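Local coordinates for protein DNA ligase (Archaeoglobus fulgidus, PDB 3GDE) that probably seals nicks in double-stranded DNA during replication, recombination and repair, using ATP and a lysine-AMP intermediate, at residues I196-R202 with M218-I222; H223-M228 with T268-L274; H261-S265 with V292-V296. All coordinates share one frame; numbering follows the deposited sequence.

Contact 1. Residues I196-R202 with M218-I222; sequences ITNDLGR and MKIEI
Ile196 and Ile220 meet in a mainly apolar, water-bridged contact where the end of helix 187-197 lies against the extended linker that follows helix 200-216. Their side chains cross at about a right angle, with Ile196 CG2 3.9 Å from Ile220 CG1. The other branch of Ile196 stands between its backbone N and carbonyl carbon (chi1 64°), which sends CD1 onto the linker backbone, 3.3 Å from Met218 O. A branched isoleucine suits this place because it can meet a side chain and a peptide at once. Two waters join the backbones. One lies 2.6 Å from Ile196 O and accepts from Glu221 N; the other sits between Ile196 O and Lys219 O. Asp199 N-caps helix 200-216, its OD1 accepting from Arg202 N and, weakly, from Gly201 N, while OD2 is held by Tyr43. The chain here leaves a run of helices, probably of the DNA-binding domain, for the strands of the adenylation domain. Arg202 reaches back along Met218, the two chains sliding past each other in opposite directions. Met218 CE lies over a face of the guanidinium, 3.6 Å from Arg202 NH1, and also presses on Thr197 CG2 at 3.5 Å. Thr197 OG1 is bound to Ala193 O, so its methyl can serve the apolar side. At the guanidinium edge Glu221 OE1 forms a long salt bridge with Arg202 NH1 (3.8 Å), the carboxylate plane turned 82° from the guanidinium plane. An alanine in place of Arg202 is likely to cost Glu221 its distant cationic mate and leave the Met218 methyl with Thr197 CG2 but no guanidinium.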
loop_
_atom_site.group_PDB
_atom_site.type_symbol
_atom_site.label_atom_id
_atom_site.label_comp_id
_atom_site.label_asym_id
_atom_site.label_seq_id
_atom_site.Cartn_x
_atom_site.Cartn_y
_atom_site.Cartn_z
ATOM N N ILE A 196 7.390 -10.888 6.750
ATOM C CA ILE A 196 7.719 -10.558 8.145
ATOM C C ILE A 196 8.681 -9.374 8.321
ATOM O O ILE A 196 8.890 -8.916 9.444
ATOM C CB ILE A 196 8.229 -11.772 8.969
ATOM C CG1 ILE A 196 9.553 -12.293 8.420
ATOM C CG2 ILE A 196 7.161 -12.874 9.065
ATOM C CD1 ILE A 196 10.380 -13.013 9.455
ATOM N N THR A 197 9.260 -8.883 7.224
ATOM C CA THR A 197 10.171 -7.723 7.279
ATOM C C THR A 197 9.602 -6.509 6.579
ATOM O O THR A 197 9.920 -5.382 6.953
ATOM C CB THR A 197 11.558 -8.012 6.655
ATOM O OG1 THR A 197 11.408 -8.336 5.268
ATOM C CG2 THR A 197 12.257 -9.150 7.381
ATOM N N ASN A 198 8.782 -6.751 5.553
ATOM C CA ASN A 198 8.216 -5.703 4.698
ATOM C C ASN A 198 9.246 -4.720 4.109
ATOM O O ASN A 198 8.977 -3.516 3.927
ATOM C CB ASN A 198 7.068 -4.992 5.427
ATOM C CG ASN A 198 5.829 -5.857 5.515
ATOM O OD1 ASN A 198 5.086 -5.982 4.541
ATOM N ND2 ASN A 198 5.616 -6.485 6.669
ATOM N N ASP A 199 10.423 -5.263 3.801
ATOM C CA ASP A 199 11.480 -4.542 3.119
ATOM C C ASP A 199 12.183 -5.512 2.171
ATOM O O ASP A 199 13.012 -6.316 2.607
ATOM C CB ASP A 199 12.469 -3.965 4.143
ATOM C CG ASP A 199 13.496 -3.018 3.515
ATOM O OD1 ASP A 199 13.752 -3.085 2.289
ATOM O OD2 ASP A 199 14.063 -2.202 4.265
ATOM N N LEU A 200 11.848 -5.432 0.879
ATOM C CA LEU A 200 12.438 -6.300 -0.140
ATOM C C LEU A 200 13.927 -6.085 -0.323
ATOM O O LEU A 200 14.646 -7.002 -0.714
ATOM C CB LEU A 200 11.730 -6.136 -1.491
ATOM C CG LEU A 200 10.844 -7.284 -1.969
ATOM C CD1 LEU A 200 10.561 -7.143 -3.461
ATOM C CD2 LEU A 200 11.455 -8.668 -1.673
ATOM N N GLY A 201 14.380 -4.863 -0.063
ATOM C CA GLY A 201 15.802 -4.538 -0.098
ATOM C C GLY A 201 16.577 -5.306 0.954
ATOM O O GLY A 201 17.589 -5.939 0.642
ATOM N N ARG A 202 16.089 -5.250 2.196
ATOM C CA ARG A 202 16.630 -6.035 3.301
ATOM C C ARG A 202 16.660 -7.525 2.952
ATOM O O ARG A 202 17.652 -8.206 3.197
ATOM C CB ARG A 202 15.785 -5.819 4.562
ATOM C CG ARG A 202 16.578 -5.775 5.857
ATOM C CD ARG A 202 16.329 -6.944 6.796
ATOM N NE ARG A 202 15.200 -6.670 7.673
ATOM C CZ ARG A 202 15.054 -7.109 8.923
ATOM N NH1 ARG A 202 15.984 -7.862 9.507
ATOM N NH2 ARG A 202 13.953 -6.778 9.598
ATOM N N MET A 218 15.206 -15.767 9.297
ATOM C CA MET A 218 14.640 -14.458 9.648
ATOM C C MET A 218 13.385 -14.594 10.522
ATOM O O MET A 218 12.520 -15.444 10.277
ATOM C CB MET A 218 14.358 -13.613 8.404
ATOM C CG MET A 218 15.600 -13.300 7.584
ATOM S SD MET A 218 15.342 -12.120 6.254
ATOM C CE MET A 218 15.425 -10.571 7.151
ATOM N N LYS A 219 13.311 -13.763 11.555
ATOM C CA LYS A 219 12.210 -13.808 12.516
ATOM C C LYS A 219 11.495 -12.465 12.615
ATOM O O LYS A 219 12.035 -11.424 12.216
ATOM C CB LYS A 219 12.714 -14.204 13.912
ATOM C CG LYS A 219 13.306 -15.581 14.027
ATOM C CD LYS A 219 14.063 -15.696 15.340
ATOM C CE LYS A 219 14.890 -16.980 15.405
ATOM N NZ LYS A 219 15.786 -16.966 16.606
ATOM N N ILE A 220 10.275 -12.507 13.149
ATOM C CA ILE A 220 9.540 -11.309 13.529
ATOM C C ILE A 220 10.304 -10.610 14.652
ATOM O O ILE A 220 10.722 -11.247 15.612
ATOM C CB ILE A 220 8.103 -11.653 14.026
ATOM C CG1 ILE A 220 7.296 -12.347 12.921
ATOM C CG2 ILE A 220 7.391 -10.406 14.544
ATOM C CD1 ILE A 220 6.035 -13.038 13.400
ATOM N N GLU A 221 10.500 -9.306 14.505
ATOM C CA GLU A 221 11.019 -8.492 15.586
ATOM C C GLU A 221 10.065 -7.342 15.886
ATOM O O GLU A 221 9.437 -6.783 14.973
ATOM C CB GLU A 221 12.467 -8.023 15.319
ATOM C CG GLU A 221 12.734 -7.383 13.976
ATOM C CD GLU A 221 14.233 -7.305 13.638
ATOM O OE1 GLU A 221 14.791 -8.305 13.119
ATOM O OE2 GLU A 221 14.847 -6.235 13.878
ATOM N N ILE A 222 9.943 -7.013 17.172
ATOM C CA ILE A 222 9.021 -5.977 17.621
ATOM C C ILE A 222 9.357 -4.621 16.997
ATOM O O ILE A 222 10.529 -4.214 16.930
ATOM C CB ILE A 222 8.941 -5.871 19.168
ATOM C CG1 ILE A 222 8.473 -7.193 19.771
ATOM C CG2 ILE A 222 7.962 -4.768 19.582
ATOM C CD1 ILE A 222 8.338 -7.184 21.295
HETATM O O HOH W 1 8.988 -8.384 11.971
HETATM O O HOH W 2 11.770 -8.765 10.981
#

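Contact 2. Residues H223-M228 with T268-L274; sequences HIPVRM and TIYSRRL. With PO4 (phosphate ion), chain B.
Tyr270 takes hold of the loop 223-228 in two ways at once: its ring carries Pro225 flat on one face, while its hydroxyl reaches past the proline to the carbonyl of His223. Pro225 CB sits 3.8 Å from the ring centroid and 11° off the normal, a CH-pi contact, and CD lies against CZ. Proline is apt here, since its rigid ring can lie over the aromatic face, with CD, polarised by the adjoining N, near the hydroxyl end. The phenol OH donates to His223 O at 2.7 Å, coming from above the carbonyl plane (37° out of it) rather than along a lone pair. His261 meets the same tyrosine with its ring plane at about 90°. Beyond the strand, a type I turn from Ser271 to Leu274, closed by Leu274 N to Ser271 O, swings Leu274 back to the loop. Both methyls of Leu274 touch Pro225 CB, CD2 at 3.8 Å, and CD1 also meets Arg227 CD at 4.0 Å. Met228, extended beyond CG, runs along the turn, with CE 3.4 Å from Ser271 O and SD beside Arg272 CA; a flexible thioether fits such an uneven backbone surface. A water accepts from Met228 N and donates to Arg272 O, joining the two backbones. Arg272 bends at chi2 and chi3 to lay its guanidinium face over that of Arg273 and to turn its edge to a phosphate ion, probably from the crystallisation liquor, with NH1 2.7 Å from O4 and weakly hydrogen-bonded to O1. Arg414 and Lys420 bind the same phosphate; like Arg272 they are predicted ATP ligands, consistent with an anion pocket at the nucleotide site of the ligase adenylation domain.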
loop_
_atom_site.group_PDB
_atom_site.type_symbol
_atom_site.label_atom_id
_atom_site.label_comp_id
_atom_site.label_asym_id
_atom_site.label_seq_id
_atom_site.Cartn_x
_atom_site.Cartn_y
_atom_site.Cartn_z
ATOM N N HIS A 223 8.300 -3.955 16.530
ATOM C CA HIS A 223 8.351 -2.654 15.864
ATOM C C HIS A 223 8.654 -2.758 14.360
ATOM O O HIS A 223 8.640 -1.754 13.648
ATOM C CB HIS A 223 9.245 -1.641 16.614
ATOM C CG HIS A 223 8.845 -1.437 18.048
ATOM N ND1 HIS A 223 9.648 -1.799 19.110
ATOM C CD2 HIS A 223 7.707 -0.943 18.594
ATOM C CE1 HIS A 223 9.029 -1.525 20.245
ATOM N NE2 HIS A 223 7.851 -1.000 19.959
ATOM N N ILE A 224 8.892 -3.975 13.880
ATOM C CA ILE A 224 8.905 -4.221 12.438
ATOM C C ILE A 224 7.626 -4.958 12.038
ATOM O O ILE A 224 7.395 -6.093 12.466
ATOM C CB ILE A 224 10.206 -4.928 11.953
ATOM C CG1 ILE A 224 11.386 -3.956 12.081
ATOM C CG2 ILE A 224 10.066 -5.405 10.497
ATOM C CD1 ILE A 224 12.741 -4.586 11.960
ATOM N N PRO A 225 6.787 -4.299 11.220
ATOM C CA PRO A 225 5.455 -4.809 10.923
ATOM C C PRO A 225 5.499 -6.080 10.111
ATOM O O PRO A 225 6.366 -6.253 9.251
ATOM C CB PRO A 225 4.819 -3.681 10.101
ATOM C CG PRO A 225 5.984 -2.994 9.473
ATOM C CD PRO A 225 7.056 -3.033 10.514
ATOM N N VAL A 226 4.563 -6.965 10.411
ATOM C CA VAL A 226 4.372 -8.163 9.629
ATOM C C VAL A 226 3.059 -8.081 8.850
ATOM O O VAL A 226 2.060 -7.519 9.325
ATOM C CB VAL A 226 4.611 -9.480 10.458
ATOM C CG1 VAL A 226 5.005 -9.185 11.915
ATOM C CG2 VAL A 226 3.458 -10.494 10.334
ATOM N N ARG A 227 3.094 -8.584 7.621
ATOM C CA ARG A 227 1.934 -8.551 6.751
ATOM C C ARG A 227 0.817 -9.347 7.400
ATOM O O ARG A 227 1.016 -10.496 7.798
ATOM C CB ARG A 227 2.278 -9.134 5.389
ATOM C CG ARG A 227 1.577 -8.449 4.263
ATOM C CD ARG A 227 2.161 -7.076 4.015
ATOM N NE ARG A 227 3.097 -7.068 2.895
ATOM C CZ ARG A 227 2.730 -7.017 1.619
ATOM N NH1 ARG A 227 1.445 -6.984 1.292
ATOM N NH2 ARG A 227 3.646 -7.014 0.667
ATOM N N MET A 228 -0.347 -8.728 7.537
ATOM C CA MET A 228 -1.453 -9.374 8.238
ATOM C C MET A 228 -1.999 -10.586 7.481
ATOM O O MET A 228 -2.018 -10.607 6.246
ATOM C CB MET A 228 -2.571 -8.369 8.510
ATOM C CG MET A 228 -2.154 -7.241 9.427
ATOM S SD MET A 228 -3.272 -5.875 9.195
ATOM C CE MET A 228 -2.708 -4.748 10.478
ATOM N N THR A 268 4.455 0.882 18.977
ATOM C CA THR A 268 4.141 1.258 17.595
ATOM C C THR A 268 2.838 0.596 17.156
ATOM O O THR A 268 2.557 -0.558 17.511
ATOM C CB THR A 268 5.250 0.894 16.578
ATOM O OG1 THR A 268 5.667 -0.455 16.786
ATOM C CG2 THR A 268 6.448 1.844 16.685
ATOM N N ILE A 269 2.050 1.341 16.389
ATOM C CA ILE A 269 0.794 0.840 15.834
ATOM C C ILE A 269 0.827 0.999 14.318
ATOM O O ILE A 269 1.084 2.090 13.799
ATOM C CB ILE A 269 -0.443 1.579 16.429
ATOM C CG1 ILE A 269 -0.432 1.521 17.964
ATOM C CG2 ILE A 269 -1.763 1.004 15.861
ATOM C CD1 ILE A 269 -1.495 2.382 18.625
ATOM N N TYR A 270 0.587 -0.103 13.622
ATOM C CA TYR A 270 0.493 -0.108 12.171
ATOM C C TYR A 270 -0.932 -0.381 11.712
ATOM O O TYR A 270 -1.649 -1.185 12.317
ATOM C CB TYR A 270 1.447 -1.144 11.576
ATOM C CG TYR A 270 2.889 -0.839 11.868
ATOM C CD1 TYR A 270 3.589 0.088 11.103
ATOM C CD2 TYR A 270 3.552 -1.466 12.922
ATOM C CE1 TYR A 270 4.921 0.392 11.381
ATOM C CE2 TYR A 270 4.882 -1.177 13.207
ATOM C CZ TYR A 270 5.561 -0.247 12.426
ATOM O OH TYR A 270 6.879 0.043 12.692
ATOM N N SER A 271 -1.340 0.297 10.649
ATOM C CA SER A 271 -2.660 0.096 10.070
ATOM C C SER A 271 -2.684 -1.132 9.144
ATOM O O SER A 271 -1.696 -1.865 9.035
ATOM C CB SER A 271 -3.087 1.355 9.321
ATOM O OG SER A 271 -2.247 1.572 8.197
ATOM N N ARG A 272 -3.827 -1.360 8.498
ATOM C CA ARG A 272 -4.032 -2.485 7.576
ATOM C C ARG A 272 -3.002 -2.477 6.452
ATOM O O ARG A 272 -2.509 -3.532 6.064
ATOM C CB ARG A 272 -5.491 -2.462 7.051
ATOM C CG ARG A 272 -5.842 -3.182 5.742
ATOM C CD ARG A 272 -5.814 -4.712 5.783
ATOM N NE ARG A 272 -4.641 -5.137 5.043
ATOM C CZ ARG A 272 -4.627 -5.701 3.840
ATOM N NH1 ARG A 272 -5.740 -6.014 3.191
ATOM N NH2 ARG A 272 -3.455 -5.985 3.305
ATOM N N ARG A 273 -2.671 -1.282 5.958
ATOM C CA ARG A 273 -1.676 -1.124 4.884
ATOM C C ARG A 273 -0.291 -0.818 5.457
ATOM O O ARG A 273 0.637 -0.424 4.732
ATOM C CB ARG A 273 -2.083 -0.041 3.865
ATOM C CG ARG A 273 -3.584 0.252 3.671
ATOM C CD ARG A 273 -4.510 -0.955 3.433
ATOM N NE ARG A 273 -4.196 -1.799 2.279
ATOM C CZ ARG A 273 -5.073 -2.616 1.681
ATOM N NH1 ARG A 273 -6.330 -2.696 2.107
ATOM N NH2 ARG A 273 -4.696 -3.364 0.648
ATOM N N LEU A 274 -0.175 -1.018 6.771
ATOM C CA LEU A 274 1.054 -0.849 7.523
ATOM C C LEU A 274 1.620 0.574 7.487
ATOM O O LEU A 274 2.825 0.750 7.385
ATOM C CB LEU A 274 2.115 -1.894 7.126
ATOM C CG LEU A 274 1.729 -3.374 7.205
ATOM C CD1 LEU A 274 2.878 -4.226 6.718
ATOM C CD2 LEU A 274 1.319 -3.794 8.608
HETATM P P PO4 B . -9.167 -6.974 3.561
HETATM O O1 PO4 B . -8.560 -6.376 4.814
HETATM O O2 PO4 B . -9.511 -8.407 3.868
HETATM O O3 PO4 B . -10.429 -6.239 3.170
HETATM O O4 PO4 B . -8.163 -6.900 2.444
HETATM O O HOH W 3 -0.988 -5.992 6.071
#

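Contact 3. Residues H261-S265 with V292-V296; sequences HWDGS and VKPGV
The indole of Trp262 has Gly264 CA over one face, 3.5 Å above its plane and offset toward the rim, and Val292 O at the edge by NE1; Pro294 approaches obliquely. The backbone beneath forms a G1 beta bulge, in which Gly295 and Val296 both face Trp262 across an antiparallel hydrogen-bonded pair. Trp262 O receives both N-H groups, a bond from Val296 N modelled doubtfully short and a weak one from Gly295 N. With phi at 92°, Gly295 takes a conformation in which any side chain would collide with the carbonyl O of Pro294. With CG anti to the backbone N (chi1 155°), the tryptophan swings out to the residue just past the C-terminal end of helix 282-291, where NE1 donates to Val292 O at 3.1 Å. That donor stands 60° out of the carbonyl plane. Val292 CG2 is modelled doubtfully close to Trp262 CD1, and Pro294 lies side by side with the indole, its CG 4.1 Å from Trp262 CZ2. A large aromatic with one N-H is suited to this spot, as it can cover the helix exit and still satisfy a carbonyl there. The peptides before Asp263 and Gly264 are both modelled as cis, so the fine geometry of the turn is doubtful. On the return side of the bridge, Trp262 N donates to Val296 O at 2.9 Å, nearly in line with the C=O bond.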
loop_
_atom_site.group_PDB
_atom_site.type_symbol
_atom_site.label_atom_id
_atom_site.label_comp_id
_atom_site.label_asym_id
_atom_site.label_seq_id
_atom_site.Cartn_x
_atom_site.Cartn_y
_atom_site.Cartn_z
ATOM N N HIS A 261 2.642 -3.261 18.533
ATOM C CA HIS A 261 3.946 -3.773 18.945
ATOM C C HIS A 261 4.391 -3.130 20.268
ATOM O O HIS A 261 4.405 -1.900 20.390
ATOM C CB HIS A 261 4.991 -3.473 17.868
ATOM C CG HIS A 261 4.739 -4.151 16.560
ATOM N ND1 HIS A 261 5.542 -5.165 16.084
ATOM C CD2 HIS A 261 3.790 -3.949 15.618
ATOM C CE1 HIS A 261 5.095 -5.564 14.907
ATOM N NE2 HIS A 261 4.032 -4.842 14.602
ATOM N N TRP A 262 4.780 -3.960 21.235
ATOM C CA TRP A 262 5.078 -3.498 22.604
ATOM C C TRP A 262 5.519 -4.652 23.522
ATOM O O TRP A 262 4.839 -5.672 23.552
ATOM C CB TRP A 262 3.787 -2.865 23.168
ATOM C CG TRP A 262 3.640 -2.852 24.675
ATOM C CD1 TRP A 262 3.009 -3.786 25.450
ATOM C CD2 TRP A 262 4.114 -1.843 25.572
ATOM N NE1 TRP A 262 3.061 -3.421 26.776
ATOM C CE2 TRP A 262 3.736 -2.234 26.881
ATOM C CE3 TRP A 262 4.817 -0.646 25.402
ATOM C CZ2 TRP A 262 4.047 -1.468 28.014
ATOM C CZ3 TRP A 262 5.120 0.118 26.530
ATOM C CH2 TRP A 262 4.736 -0.299 27.817
ATOM N N ASP A 263 6.618 -4.591 24.272
ATOM C CA ASP A 263 7.889 -3.891 24.079
ATOM C C ASP A 263 8.825 -4.161 25.277
ATOM O O ASP A 263 9.686 -5.028 25.150
ATOM C CB ASP A 263 7.794 -2.409 23.773
ATOM C CG ASP A 263 9.165 -1.790 23.586
ATOM O OD1 ASP A 263 10.112 -2.518 23.217
ATOM O OD2 ASP A 263 9.296 -0.584 23.818
ATOM N N GLY A 264 8.685 -3.501 26.439
ATOM C CA GLY A 264 7.628 -2.546 26.785
ATOM C C GLY A 264 8.173 -1.209 27.280
ATOM O O GLY A 264 8.046 -0.863 28.454
ATOM N N SER A 265 8.776 -0.460 26.361
ATOM C CA SER A 265 9.305 0.867 26.626
ATOM C C SER A 265 8.638 1.851 25.662
ATOM O O SER A 265 8.518 3.042 25.952
ATOM C CB SER A 265 10.822 0.877 26.409
ATOM O OG SER A 265 11.403 -0.382 26.739
ATOM N N VAL A 292 -1.847 -3.979 28.488
ATOM C CA VAL A 292 -1.216 -5.145 27.865
ATOM C C VAL A 292 0.179 -5.494 28.401
ATOM O O VAL A 292 0.968 -4.623 28.782
ATOM C CB VAL A 292 -1.313 -5.159 26.286
ATOM C CG1 VAL A 292 -2.619 -4.504 25.780
ATOM C CG2 VAL A 292 -0.116 -4.527 25.635
ATOM N N LYS A 293 0.434 -6.794 28.463
ATOM C CA LYS A 293 1.698 -7.351 28.901
ATOM C C LYS A 293 2.793 -7.049 27.863
ATOM O O LYS A 293 2.599 -7.302 26.674
ATOM C CB LYS A 293 1.500 -8.854 29.116
ATOM C CG LYS A 293 2.683 -9.639 29.648
ATOM C CD LYS A 293 3.270 -10.574 28.571
ATOM C CE LYS A 293 2.280 -11.659 28.107
ATOM N NZ LYS A 293 1.902 -12.681 29.150
ATOM N N PRO A 294 3.926 -6.464 28.306
ATOM C CA PRO A 294 5.024 -6.077 27.408
ATOM C C PRO A 294 5.652 -7.278 26.707
ATOM O O PRO A 294 5.615 -8.383 27.238
ATOM C CB PRO A 294 6.041 -5.435 28.355
ATOM C CG PRO A 294 5.251 -5.048 29.571
ATOM C CD PRO A 294 4.223 -6.114 29.708
ATOM N N GLY A 295 6.212 -7.056 25.524
ATOM C CA GLY A 295 6.883 -8.121 24.765
ATOM C C GLY A 295 5.977 -8.854 23.791
ATOM O O GLY A 295 6.175 -10.040 23.528
ATOM N N VAL A 296 4.975 -8.150 23.265
ATOM C CA VAL A 296 4.002 -8.754 22.347
ATOM C C VAL A 296 3.822 -7.987 21.036
ATOM O O VAL A 296 4.162 -6.796 20.921
ATOM C CB VAL A 296 2.593 -8.997 23.006
ATOM C CG1 VAL A 296 2.696 -9.893 24.228
ATOM C CG2 VAL A 296 1.916 -7.687 23.361
#

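In the fold
From the N terminus, contact 1 comes first, closing a loop that is almost entirely helix 200-216 and folding the linker back on the end of helix 187-197. Contact 2 opens directly after it, so the two are in series, and Asn198 ND2 reaches Pro225 O to join them. Contact 2 then closes around strands 230-233, 247-252 and 256-262. Before it closes, contact 3 has begun at the end of strand 256-262, and it ends beyond helix 282-291; contacts 2 and 3 therefore cross. Their strands 256-262 and 268-271 are sheet neighbours, linked by His261 N and Thr268 O. Ile222 packs on His261, bringing the linker to contact 3.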